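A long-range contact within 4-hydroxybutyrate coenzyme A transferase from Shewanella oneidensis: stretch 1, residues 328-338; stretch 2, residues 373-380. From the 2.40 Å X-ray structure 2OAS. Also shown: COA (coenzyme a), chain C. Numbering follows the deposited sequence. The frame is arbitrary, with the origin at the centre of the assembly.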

# COMPACT_ATOMS: atom_id res chain seq x y z
N GLY A 328 12.17 -6.98 6.98
CA GLY A 328 11.88 -5.74 6.29
C GLY A 328 10.61 -5.76 5.46
O GLY A 328 9.97 -6.80 5.30
N VAL A 329 10.26 -4.59 4.95
CA VAL A 329 9.06 -4.42 4.12
C VAL A 329 9.17 -5.23 2.84
O VAL A 329 8.23 -5.92 2.44
N GLY A 330 10.33 -5.14 2.20
CA GLY A 330 10.55 -5.87 0.96
C GLY A 330 9.61 -5.48 -0.17
O GLY A 330 9.56 -4.32 -0.57
N GLY A 331 8.87 -6.45 -0.69
CA GLY A 331 7.98 -6.14 -1.78
C GLY A 331 6.76 -7.03 -1.85
O GLY A 331 6.22 -7.24 -2.92
N GLN A 332 6.33 -7.56 -0.72
CA GLN A 332 5.16 -8.43 -0.72
C GLN A 332 3.90 -7.61 -0.95
O GLN A 332 2.94 -8.10 -1.55
N MSE A 333 3.90 -6.37 -0.49
CA MSE A 333 2.73 -5.53 -0.63
C MSE A 333 2.48 -5.17 -2.09
O MSE A 333 1.37 -5.31 -2.60
N ASP A 334 3.52 -4.70 -2.76
CA ASP A 334 3.43 -4.33 -4.16
C ASP A 334 2.93 -5.51 -4.99
O ASP A 334 2.12 -5.34 -5.89
N PHE A 335 3.41 -6.72 -4.67
CA PHE A 335 2.99 -7.92 -5.38
C PHE A 335 1.56 -8.33 -5.07
O PHE A 335 0.86 -8.89 -5.92
N ILE A 336 1.13 -8.05 -3.85
CA ILE A 336 -0.23 -8.37 -3.42
C ILE A 336 -1.23 -7.41 -4.06
O ILE A 336 -2.35 -7.81 -4.38
N ARG A 337 -0.82 -6.16 -4.24
CA ARG A 337 -1.68 -5.17 -4.86
C ARG A 337 -1.75 -5.42 -6.37
O ARG A 337 -2.83 -5.48 -6.95
N GLY A 338 -0.57 -5.58 -6.98
CA GLY A 338 -0.48 -5.83 -8.40
C GLY A 338 -1.26 -7.07 -8.75
O GLY A 338 -1.89 -7.17 -9.80
N VAL A 373 3.24 -3.02 10.48
CA VAL A 373 2.27 -3.49 9.49
C VAL A 373 2.90 -3.35 8.10
O VAL A 373 3.28 -2.25 7.71
N VAL A 374 3.04 -4.45 7.38
CA VAL A 374 3.61 -4.39 6.03
C VAL A 374 2.49 -4.37 4.99
O VAL A 374 2.53 -3.59 4.04
N THR A 375 1.49 -5.22 5.19
CA THR A 375 0.34 -5.31 4.31
C THR A 375 -0.90 -5.02 5.15
O THR A 375 -1.10 -5.61 6.21
N THR A 376 -1.73 -4.10 4.67
CA THR A 376 -2.91 -3.67 5.38
C THR A 376 -4.16 -4.50 5.12
O THR A 376 -4.19 -5.33 4.22
N ARG A 377 -5.19 -4.26 5.94
CA ARG A 377 -6.48 -4.93 5.80
C ARG A 377 -6.96 -4.92 4.36
O ARG A 377 -7.24 -5.97 3.78
N ALA A 378 -7.09 -3.72 3.81
CA ALA A 378 -7.59 -3.52 2.45
C ALA A 378 -6.84 -4.30 1.38
O ALA A 378 -7.40 -4.60 0.33
N HIS A 379 -5.58 -4.61 1.66
CA HIS A 379 -4.73 -5.35 0.72
C HIS A 379 -5.02 -6.84 0.65
O HIS A 379 -5.13 -7.40 -0.42
N VAL A 380 -5.13 -7.46 1.80
CA VAL A 380 -5.32 -8.89 1.88
C VAL A 380 -6.41 -9.52 1.01
O VAL A 380 -7.51 -8.99 0.84

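A selenomethionine lies over a histidine ring at the middle of this contact: Met 333 CG sits 3.7 Å from the centroid of the His 379 ring, 18° off the ring normal, a CH-pi contact over one face, while Met 333 SE is 4.3 Å from the same centroid in an oblique selenium-aromatic approach. Met 333 points toward stretch 2 from the first helical turn; chi1 and chi2, both t, extend the chain and set SE 3.6 Å from Val 374 O, and chi3 p (83°) turns only CE. His 379 leaves its backbone sideways, but chi1 near m (-87°) brings the end of the ring nearer to the helix. The ring is held at both nitrogens. Within its own stretch, Thr 376 OG1 (chi1 p) and His 379 ND1 share a hydrogen bond of 2.8 Å; on the other nitrogen, water 1 lies 3.0 Å from His 379 NE2 and accepts a hydrogen bond from Arg 337 NH1 at 3.2 Å, linking the two stretches through solvent. Arg 337, sideways with chi1 t and chi2 p, brings its CD to 4.0 Å from His 379 CD2; its guanidinium nitrogens also bond elsewhere in the structure.

One direct hydrogen bond joins the stretches: Thr 375 OG1 donates to Gln 332 OE1 at 2.8 Å. Both side chains point toward the opposing stretch, Thr 375 with chi1 m and Gln 332 with chi1 p and chi2 t, which carries the amide out to the hydroxyl. The same Gln 332 OE1 lies 3.2 Å from Val 374 CG1, and Gln 332 NE2 is satisfied elsewhere. One turn on, Ile 336 (m, t) also points in, with CD1 4.0 Å from Thr 375 OG1 and CG2 3.6 Å from His 379 O, so its two ends reach different parts of stretch 2.

Val 374, at the corner of its chain, points toward stretch 1 with chi1 t. Its CG1 packs against Val 329 CG1 at 4.2 Å, an apolar contact just ahead of the helix, and lies 3.7 Å from the carbonyl Val 329 O; Val 329 itself, also t, points sideways.

Coenzyme A binds at the glycines that follow. Gly 331 N, at the helix N-cap position, donates a 2.6 Å hydrogen bond to COA O5P. Gly 330 CA is 3.2 Å from COA O5P, and a CB there would come within 2.0 Å of that oxygen; the positive phi of 62° independently favours glycine. Asp 334 and Phe 335 make no contact with stretch 2.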

# COMPACT_ATOMS: atom_id res chain seq x y z
CB VAL A 329 8.86 -2.94 3.75
CG1 VAL A 329 7.77 -2.81 2.71
CG2 VAL A 329 8.51 -2.14 5.00
CB GLN A 332 5.03 -9.18 0.61
CG GLN A 332 4.64 -8.27 1.76
CD GLN A 332 4.15 -9.03 2.98
OE1 GLN A 332 3.66 -8.43 3.94
NE2 GLN A 332 4.29 -10.35 2.96
CB MSE A 333 2.90 -4.26 0.19
CG MSE A 333 1.62 -3.50 0.36
SE MSE A 333 1.96 -1.71 0.98
CE MSE A 333 2.36 -0.92 -0.73
CB ASP A 334 4.80 -3.88 -4.67
CG ASP A 334 5.14 -2.46 -4.23
OD1 ASP A 334 6.31 -2.07 -4.42
OD2 ASP A 334 4.27 -1.74 -3.72
CB PHE A 335 3.93 -9.09 -5.05
CG PHE A 335 5.14 -9.14 -5.92
CD1 PHE A 335 5.03 -9.44 -7.27
CD2 PHE A 335 6.39 -8.88 -5.40
CE1 PHE A 335 6.15 -9.45 -8.10
CE2 PHE A 335 7.51 -8.89 -6.21
CZ PHE A 335 7.39 -9.18 -7.57
CB ILE A 336 -0.32 -8.34 -1.88
CG1 ILE A 336 0.45 -9.55 -1.33
CG2 ILE A 336 -1.76 -8.36 -1.41
CD1 ILE A 336 0.43 -9.66 0.18
CB ARG A 337 -1.17 -3.74 -4.62
CG ARG A 337 -2.14 -2.63 -5.13
CD ARG A 337 -3.51 -2.75 -4.48
NE ARG A 337 -4.44 -1.66 -4.78
CZ ARG A 337 -4.24 -0.37 -4.50
NH1 ARG A 337 -3.12 0.02 -3.91
NH2 ARG A 337 -5.18 0.53 -4.79
CB VAL A 373 0.98 -2.65 9.53
CG1 VAL A 373 0.12 -2.96 8.31
CG2 VAL A 373 0.24 -2.92 10.81
CB VAL A 374 4.54 -5.61 5.76
CG1 VAL A 374 5.09 -5.56 4.34
CG2 VAL A 374 5.68 -5.60 6.76
CB THR A 375 0.25 -6.71 3.70
OG1 THR A 375 1.43 -6.97 2.94
CG2 THR A 375 -0.96 -6.84 2.81
CB THR A 376 -3.21 -2.21 5.03
OG1 THR A 376 -3.54 -2.11 3.64
CG2 THR A 376 -1.99 -1.35 5.29
CB ARG A 377 -7.56 -4.19 6.58
CG ARG A 377 -7.45 -4.20 8.04
CD ARG A 377 -8.43 -3.20 8.62
NE ARG A 377 -8.54 -3.38 10.05
CZ ARG A 377 -8.99 -2.47 10.90
NH1 ARG A 377 -9.37 -1.27 10.47
NH2 ARG A 377 -9.04 -2.75 12.19
CB ALA A 378 -7.59 -2.02 2.12
CB HIS A 379 -3.25 -5.20 1.10
CG HIS A 379 -2.59 -3.99 0.53
ND1 HIS A 379 -2.16 -2.94 1.31
CD2 HIS A 379 -2.32 -3.65 -0.75
CE1 HIS A 379 -1.65 -2.00 0.53
NE2 HIS A 379 -1.73 -2.41 -0.73
CB VAL A 380 -5.51 -9.31 3.35
CG1 VAL A 380 -5.59 -10.83 3.46
CG2 VAL A 380 -4.36 -8.78 4.18
N1A COA C . 5.45 -14.29 17.41
C2A COA C . 6.64 -14.72 18.14
N3A COA C . 7.65 -15.41 17.31
C4A COA C . 7.44 -15.67 15.87
C5A COA C . 6.27 -15.24 15.16
C6A COA C . 5.24 -14.55 15.97
N6A COA C . 4.04 -14.10 15.37
N7A COA C . 6.35 -15.62 13.83
C8A COA C . 7.59 -16.26 13.72
N9A COA C . 8.28 -16.31 14.95
C1B COA C . 9.57 -16.89 15.25
C2B COA C . 9.84 -18.39 14.90
O2B COA C . 9.92 -19.20 16.03
C3B COA C . 11.09 -18.43 14.03
O3B COA C . 12.10 -19.32 14.62
P3B COA C . 13.52 -19.59 13.97
O7A COA C . 13.48 -20.09 12.59
O8A COA C . 14.30 -18.32 13.98
O9A COA C . 14.23 -20.53 14.82
C4B COA C . 11.55 -17.03 13.87
O4B COA C . 10.66 -16.15 14.58
C5B COA C . 11.62 -16.95 12.28
O5B COA C . 10.32 -17.12 11.69
P1A COA C . 9.96 -17.80 10.22
O1A COA C . 10.44 -19.15 10.07
O2A COA C . 8.47 -17.81 9.95
O3A COA C . 10.68 -16.81 9.23
P2A COA C . 10.65 -16.96 7.68
O4A COA C . 12.02 -17.10 7.18
O5A COA C . 9.89 -18.13 7.27
O6A COA C . 9.93 -15.88 6.99
CBP COA C . 8.88 -13.59 6.76
CCP COA C . 8.70 -15.17 7.14
CDP COA C . 9.80 -13.31 8.01
CEP COA C . 7.51 -12.80 6.91
CAP COA C . 9.72 -13.33 5.33
OAP COA C . 8.78 -13.89 4.37
C9P COA C . 9.93 -11.85 4.98
O9P COA C . 11.04 -11.37 5.13
N8P COA C . 8.81 -11.13 4.48
C7P COA C . 8.64 -9.75 4.04
C6P COA C . 8.12 -9.52 2.57
C5P COA C . 9.15 -9.53 1.52
O5P COA C . 9.12 -8.70 0.61
N4P COA C . 10.16 -10.55 1.67
C3P COA C . 11.34 -10.87 0.87
C2P COA C . 11.11 -11.03 -0.68
S1P COA C . 12.23 -10.00 -1.67
O HOH W 1 -0.23 -0.92 -2.83